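PDB 6LIR: TCR beta chain from Gallus gallus, which forms the beta half of the chicken alpha-beta T-cell receptor, which probably recognises peptide antigens presented by MHC molecules. Local coordinates for residues F206-G209 with T210-I214; V160-T163 with E164-T168. All blocks are in the same frame, centred on the assembly; numbering follows the deposited sequence.

Interaction 1 of 2, residues F206-G209 with T210-I214; sequences FKNG and TQQSI
Lys207 and Thr210 close a two-residue beta hairpin by pairing their backbones round a type I' turn, a compact way of reversing a chain between antiparallel strands. Lys207 N gives the shorter bond, 2.8 Å to Thr210 O, met almost head-on by the carbonyl (C=O...N 171°). The return bond, from Thr210 N to Lys207 O at 3.1 Å, reaches its acceptor from above the carbonyl plane. Both central residues, Asn208 and Gly209, have the positive phi that this turn needs.

Lys207 O takes a second donor, from a side chain: Gln212 NE2 makes a weak bond of 3.3 Å to it. The Gln212 amide thus lies across the aliphatic part of Lys207, its NE2 3.4 Å from Lys207 CB, while the extended lysine chain runs on to a salt bridge with Glu118.

On the opposite face of the hairpin the contact is aromatic. With CG anti to the backbone N (chi1 -175°), the ring of Phe206 folds beneath the returning strand; Thr210 O sits over one ring face near the rim, 3.3 Å from CD2, and Thr210 N lies 3.4 Å from CZ. Gln211 CG touches the ring more loosely. Cut back to an alanine here, the side chain would probably no longer cover the Thr210 peptide, and a gap would open towards Ile7 and Val9.

The hairpin joins strand 198-207 to the outermost strand 210-219 of the constant domain, and Phe206 also packs on strand 7-11 of the variable domain, so the turn lies at the junction of the two.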
ATOM      1  N   PHE B 206      -3.463  16.378  -3.024  1.00 38.87           N
ATOM      2  CA  PHE B 206      -3.325  17.235  -4.192  1.00 42.83           C
ATOM      3  C   PHE B 206      -4.524  18.165  -4.257  1.00 47.00           C
ATOM      4  O   PHE B 206      -5.670  17.706  -4.228  1.00 44.46           O
ATOM      5  CB  PHE B 206      -3.225  16.394  -5.469  1.00 44.39           C
ATOM      6  CG  PHE B 206      -2.959  17.194  -6.710  1.00 43.20           C
ATOM      7  CD1 PHE B 206      -4.007  17.705  -7.459  1.00 47.68           C
ATOM      8  CD2 PHE B 206      -1.662  17.418  -7.139  1.00 43.72           C
ATOM      9  CE1 PHE B 206      -3.766  18.434  -8.608  1.00 49.98           C
ATOM     10  CE2 PHE B 206      -1.415  18.145  -8.288  1.00 48.06           C
ATOM     11  CZ  PHE B 206      -2.468  18.650  -9.025  1.00 45.87           C
ATOM     12  N   LYS B 207      -4.258  19.467  -4.345  1.00 50.95           N
ATOM     13  CA  LYS B 207      -5.316  20.464  -4.392  1.00 52.64           C
ATOM     14  C   LYS B 207      -4.822  21.675  -5.168  1.00 56.82           C
ATOM     15  O   LYS B 207      -3.656  22.061  -5.049  1.00 54.68           O
ATOM     16  CB  LYS B 207      -5.746  20.866  -2.976  1.00 56.93           C
ATOM     17  CG  LYS B 207      -6.941  21.802  -2.900  1.00 59.69           C
ATOM     18  CD  LYS B 207      -7.055  22.403  -1.505  1.00 62.64           C
ATOM     19  CE  LYS B 207      -8.410  23.052  -1.274  1.00 66.22           C
ATOM     20  NZ  LYS B 207      -8.567  23.500   0.139  1.00 67.44           N
ATOM     21  N   ASN B 208      -5.723  22.275  -5.946  1.00 57.05           N
ATOM     22  CA  ASN B 208      -5.442  23.496  -6.703  1.00 56.13           C
ATOM     23  C   ASN B 208      -4.190  23.342  -7.563  1.00 56.68           C
ATOM     24  O   ASN B 208      -3.279  24.174  -7.539  1.00 55.75           O
ATOM     25  CB  ASN B 208      -5.319  24.701  -5.769  1.00 55.74           C
ATOM     26  CG  ASN B 208      -6.658  25.148  -5.219  1.00 62.76           C
ATOM     27  OD1 ASN B 208      -7.652  25.206  -5.944  1.00 68.94           O
ATOM     28  ND2 ASN B 208      -6.693  25.463  -3.928  1.00 61.44           N
ATOM     29  N   GLY B 209      -4.146  22.259  -8.334  1.00 49.30           N
ATOM     30  CA  GLY B 209      -3.052  22.083  -9.264  1.00 48.75           C
ATOM     31  C   GLY B 209      -1.707  21.773  -8.649  1.00 48.74           C
ATOM     32  O   GLY B 209      -0.704  21.775  -9.369  1.00 50.40           O
ATOM     33  N   THR B 210      -1.642  21.503  -7.346  1.00 51.12           N
ATOM     34  CA  THR B 210      -0.352  21.304  -6.703  1.00 48.31           C
ATOM     35  C   THR B 210      -0.479  20.321  -5.548  1.00 49.32           C
ATOM     36  O   THR B 210      -1.576  20.015  -5.073  1.00 47.33           O
ATOM     37  CB  THR B 210       0.228  22.635  -6.206  1.00 54.76           C
ATOM     38  OG1 THR B 210       1.607  22.462  -5.856  1.00 55.65           O
ATOM     39  CG2 THR B 210      -0.548  23.132  -4.994  1.00 47.64           C
ATOM     40  N   GLN B 211       0.673  19.832  -5.102  1.00 57.33           N
ATOM     41  CA  GLN B 211       0.753  18.922  -3.967  1.00 60.49           C
ATOM     42  C   GLN B 211       0.795  19.718  -2.669  1.00 57.83           C
ATOM     43  O   GLN B 211       1.541  20.696  -2.557  1.00 55.27           O
ATOM     44  CB  GLN B 211       1.979  18.015  -4.088  1.00 59.31           C
ATOM     45  CG  GLN B 211       2.097  17.334  -5.448  1.00 63.32           C
ATOM     46  CD  GLN B 211       2.594  15.903  -5.348  1.00 74.70           C
ATOM     47  OE1 GLN B 211       1.812  14.952  -5.414  1.00 76.63           O
ATOM     48  NE2 GLN B 211       3.903  15.743  -5.188  1.00 76.04           N
ATOM     49  N   GLN B 212      -0.014  19.305  -1.696  1.00 44.02           N
ATOM     50  CA  GLN B 212      -0.101  19.990  -0.416  1.00 44.80           C
ATOM     51  C   GLN B 212       0.029  18.982   0.714  1.00 44.11           C
ATOM     52  O   GLN B 212      -0.157  17.777   0.528  1.00 45.29           O
ATOM     53  CB  GLN B 212      -1.429  20.744  -0.249  1.00 46.57           C
ATOM     54  CG  GLN B 212      -1.711  21.792  -1.300  1.00 50.28           C
ATOM     55  CD  GLN B 212      -2.905  22.664  -0.948  1.00 54.48           C
ATOM     56  OE1 GLN B 212      -3.246  22.836   0.226  1.00 48.06           O
ATOM     57  NE2 GLN B 212      -3.546  23.222  -1.970  1.00 56.64           N
ATOM     58  N   SER B 213       0.322  19.500   1.906  1.00 42.20           N
ATOM     59  CA  SER B 213       0.456  18.675   3.094  1.00 45.40           C
ATOM     60  C   SER B 213      -0.201  19.376   4.271  1.00 49.40           C
ATOM     61  O   SER B 213      -0.217  20.606   4.354  1.00 44.77           O
ATOM     62  CB  SER B 213       1.926  18.404   3.446  1.00 45.02           C
ATOM     63  OG  SER B 213       2.588  17.697   2.417  1.00 53.15           O
ATOM     64  N   ILE B 214      -0.734  18.575   5.185  1.00 39.52           N
ATOM     65  CA  ILE B 214      -1.152  19.046   6.496  1.00 38.42           C
ATOM     66  C   ILE B 214      -0.370  18.251   7.525  1.00 42.62           C
ATOM     67  O   ILE B 214      -0.257  17.025   7.414  1.00 40.32           O
ATOM     68  CB  ILE B 214      -2.670  18.899   6.702  1.00 44.30           C
ATOM     69  CG1 ILE B 214      -3.421  19.743   5.667  1.00 45.87           C
ATOM     70  CG2 ILE B 214      -3.061  19.310   8.113  1.00 40.21           C
ATOM     71  CD1 ILE B 214      -4.921  19.562   5.699  1.00 45.60           C
TER

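Interaction 2 of 2, residues V160-T163 with E164-T168; sequences VKRT and EGVGT
Arg162 reaches forward to the backbone of Glu164 at a type II beta turn, Thr163 to Val166, in the C1-set immunoglobulin domain, where the chain leaves edge strand 160-162 of one sheet for strand 166-175 of the other. The turn is closed by Val166 N, which bonds Thr163 O at 3.1 Å with the donor lying above the carbonyl plane. Gly165 carries the positive phi (81°) of the third turn position, a backbone shape that favours glycine.

The firmer packing lies on the side of Arg162 and Val166. Val166 CB stands 3.4 Å from Thr163 O, and its CG2, beside the backbone N, meets Arg162 O at 3.7 Å and more distantly Arg162 CG. This valine also touches Trp155 and Leu185, one from each sheet, while the arginine chain lies against Val157 and Ile187. NH2 of the guanidinium forms a salt bridge with Glu191, so the group is held both by a charge and by the turn.

Thr163 and Glu164 make up the exposed side. The Thr163 side chain sets off away from 164-168, though its CB still touches Glu164 N, and OG1, 3.2 Å from that nitrogen, is badly angled for a bond. The carboxylate of Glu164 does not pair with Arg162: OE1 stays 6.8 Å from NE. Its side chain packs instead on His163 of the TCR alpha chain.

What Arg162 uses is the main chain: bent at chi2 (76°), it brings NE 3.0 Å from Glu164 O, in the carbonyl plane and on a lone pair, with the oxygen near the guanidinium plane.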
ATOM      1  N   VAL B 160      12.204  12.466  11.694  1.00 49.22           N
ATOM      2  CA  VAL B 160      12.654  11.312  10.924  1.00 53.69           C
ATOM      3  C   VAL B 160      11.451  10.483  10.495  1.00 52.90           C
ATOM      4  O   VAL B 160      10.531  10.252  11.288  1.00 50.09           O
ATOM      5  CB  VAL B 160      13.642  10.460  11.747  1.00 56.25           C
ATOM      6  CG1 VAL B 160      14.153   9.278  10.937  1.00 53.45           C
ATOM      7  CG2 VAL B 160      14.798  11.320  12.245  1.00 55.13           C
ATOM      8  N   LYS B 161      11.478  10.005   9.248  1.00 49.06           N
ATOM      9  CA  LYS B 161      10.462   9.077   8.758  1.00 48.44           C
ATOM     10  C   LYS B 161      10.410   7.843   9.642  1.00 46.30           C
ATOM     11  O   LYS B 161      11.440   7.223   9.920  1.00 48.55           O
ATOM     12  CB  LYS B 161      10.757   8.663   7.314  1.00 49.24           C
ATOM     13  CG  LYS B 161      11.169   9.800   6.398  1.00 60.13           C
ATOM     14  CD  LYS B 161      10.225   9.973   5.224  1.00 61.61           C
ATOM     15  CE  LYS B 161      10.712  11.095   4.313  1.00 67.93           C
ATOM     16  NZ  LYS B 161      11.165  10.597   2.984  1.00 62.69           N
ATOM     17  N   ARG B 162       9.211   7.483  10.089  1.00 47.12           N
ATOM     18  CA  ARG B 162       9.032   6.348  10.980  1.00 41.44           C
ATOM     19  C   ARG B 162       8.147   5.316  10.303  1.00 38.80           C
ATOM     20  O   ARG B 162       7.077   5.650   9.785  1.00 41.87           O
ATOM     21  CB  ARG B 162       8.404   6.799  12.300  1.00 44.82           C
ATOM     22  CG  ARG B 162       7.978   5.672  13.226  1.00 40.84           C
ATOM     23  CD  ARG B 162       9.178   5.054  13.913  1.00 44.15           C
ATOM     24  NE  ARG B 162       8.791   4.279  15.088  1.00 48.83           N
ATOM     25  CZ  ARG B 162       8.954   4.689  16.342  1.00 45.90           C
ATOM     26  NH1 ARG B 162       8.570   3.916  17.348  1.00 47.10           N
ATOM     27  NH2 ARG B 162       9.505   5.868  16.593  1.00 49.95           N
ATOM     28  N   THR B 163       8.580   4.061  10.340  1.00 43.45           N
ATOM     29  CA  THR B 163       7.800   2.955   9.815  1.00 41.70           C
ATOM     30  C   THR B 163       7.527   1.865  10.836  1.00 45.87           C
ATOM     31  O   THR B 163       6.483   1.211  10.766  1.00 40.73           O
ATOM     32  CB  THR B 163       8.542   2.303   8.636  1.00 43.30           C
ATOM     33  OG1 THR B 163       9.924   2.127   8.979  1.00 56.05           O
ATOM     34  CG2 THR B 163       8.449   3.160   7.389  1.00 43.29           C
ATOM     35  N   GLU B 164       8.449   1.648  11.769  1.00 45.48           N
ATOM     36  CA  GLU B 164       8.280   0.648  12.812  1.00 52.50           C
ATOM     37  C   GLU B 164       7.071   0.983  13.682  1.00 47.70           C
ATOM     38  O   GLU B 164       6.985   2.074  14.257  1.00 61.93           O
ATOM     39  CB  GLU B 164       9.559   0.534  13.642  1.00 51.96           C
ATOM     40  CG  GLU B 164       9.971  -0.917  13.945  1.00 69.71           C
ATOM     41  CD  GLU B 164      10.604  -1.599  12.746  1.00 78.33           C
ATOM     42  OE1 GLU B 164      11.715  -1.218  12.316  1.00 80.36           O
ATOM     43  OE2 GLU B 164       9.951  -2.503  12.189  1.00 80.50           O
ATOM     44  N   GLY B 165       6.155   0.025  13.795  1.00 48.48           N
ATOM     45  CA  GLY B 165       4.964   0.179  14.588  1.00 42.61           C
ATOM     46  C   GLY B 165       3.846   0.939  13.923  1.00 41.09           C
ATOM     47  O   GLY B 165       2.824   1.197  14.572  1.00 42.87           O
ATOM     48  N   VAL B 166       3.978   1.278  12.644  1.00 46.20           N
ATOM     49  CA  VAL B 166       2.955   2.036  11.938  1.00 43.27           C
ATOM     50  C   VAL B 166       2.048   1.059  11.205  1.00 39.38           C
ATOM     51  O   VAL B 166       2.525   0.178  10.475  1.00 43.17           O
ATOM     52  CB  VAL B 166       3.585   3.042  10.963  1.00 43.74           C
ATOM     53  CG1 VAL B 166       2.513   3.716  10.110  1.00 42.88           C
ATOM     54  CG2 VAL B 166       4.387   4.082  11.730  1.00 42.10           C
ATOM     55  N   GLY B 167       0.742   1.197  11.413  1.00 39.63           N
ATOM     56  CA  GLY B 167      -0.210   0.543  10.541  1.00 37.75           C
ATOM     57  C   GLY B 167      -1.149   1.530   9.889  1.00 42.34           C
ATOM     58  O   GLY B 167      -1.980   2.139  10.569  1.00 43.25           O
ATOM     59  N   THR B 168      -1.060   1.666   8.572  1.00 39.74           N
ATOM     60  CA  THR B 168      -1.869   2.613   7.817  1.00 41.34           C
ATOM     61  C   THR B 168      -2.858   1.852   6.950  1.00 42.05           C
ATOM     62  O   THR B 168      -2.476   0.881   6.287  1.00 41.68           O
ATOM     63  CB  THR B 168      -0.984   3.521   6.960  1.00 37.78           C
ATOM     64  OG1 THR B 168      -0.039   4.193   7.804  1.00 34.24           O
ATOM     65  CG2 THR B 168      -1.825   4.551   6.228  1.00 40.41           C
TER

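Both contacts are tight turns at the surface of the constant domain, and both reach the same sheet through its two outermost strands, yet they do different jobs. Interaction 1 connects neighbouring strands within that sheet; interaction 2 carries the chain from it to the other sheet of the sandwich. Their centres lie 23 Å apart and they do not touch. The chemistry follows the place: a buried aromatic ring facing the variable domain supports the hairpin of 206-214, whereas a guanidinium bonded to a backbone oxygen braces the turn of 160-168, whose outer side faces the alpha chain. In each, a glycine with positive phi lets the chain reverse.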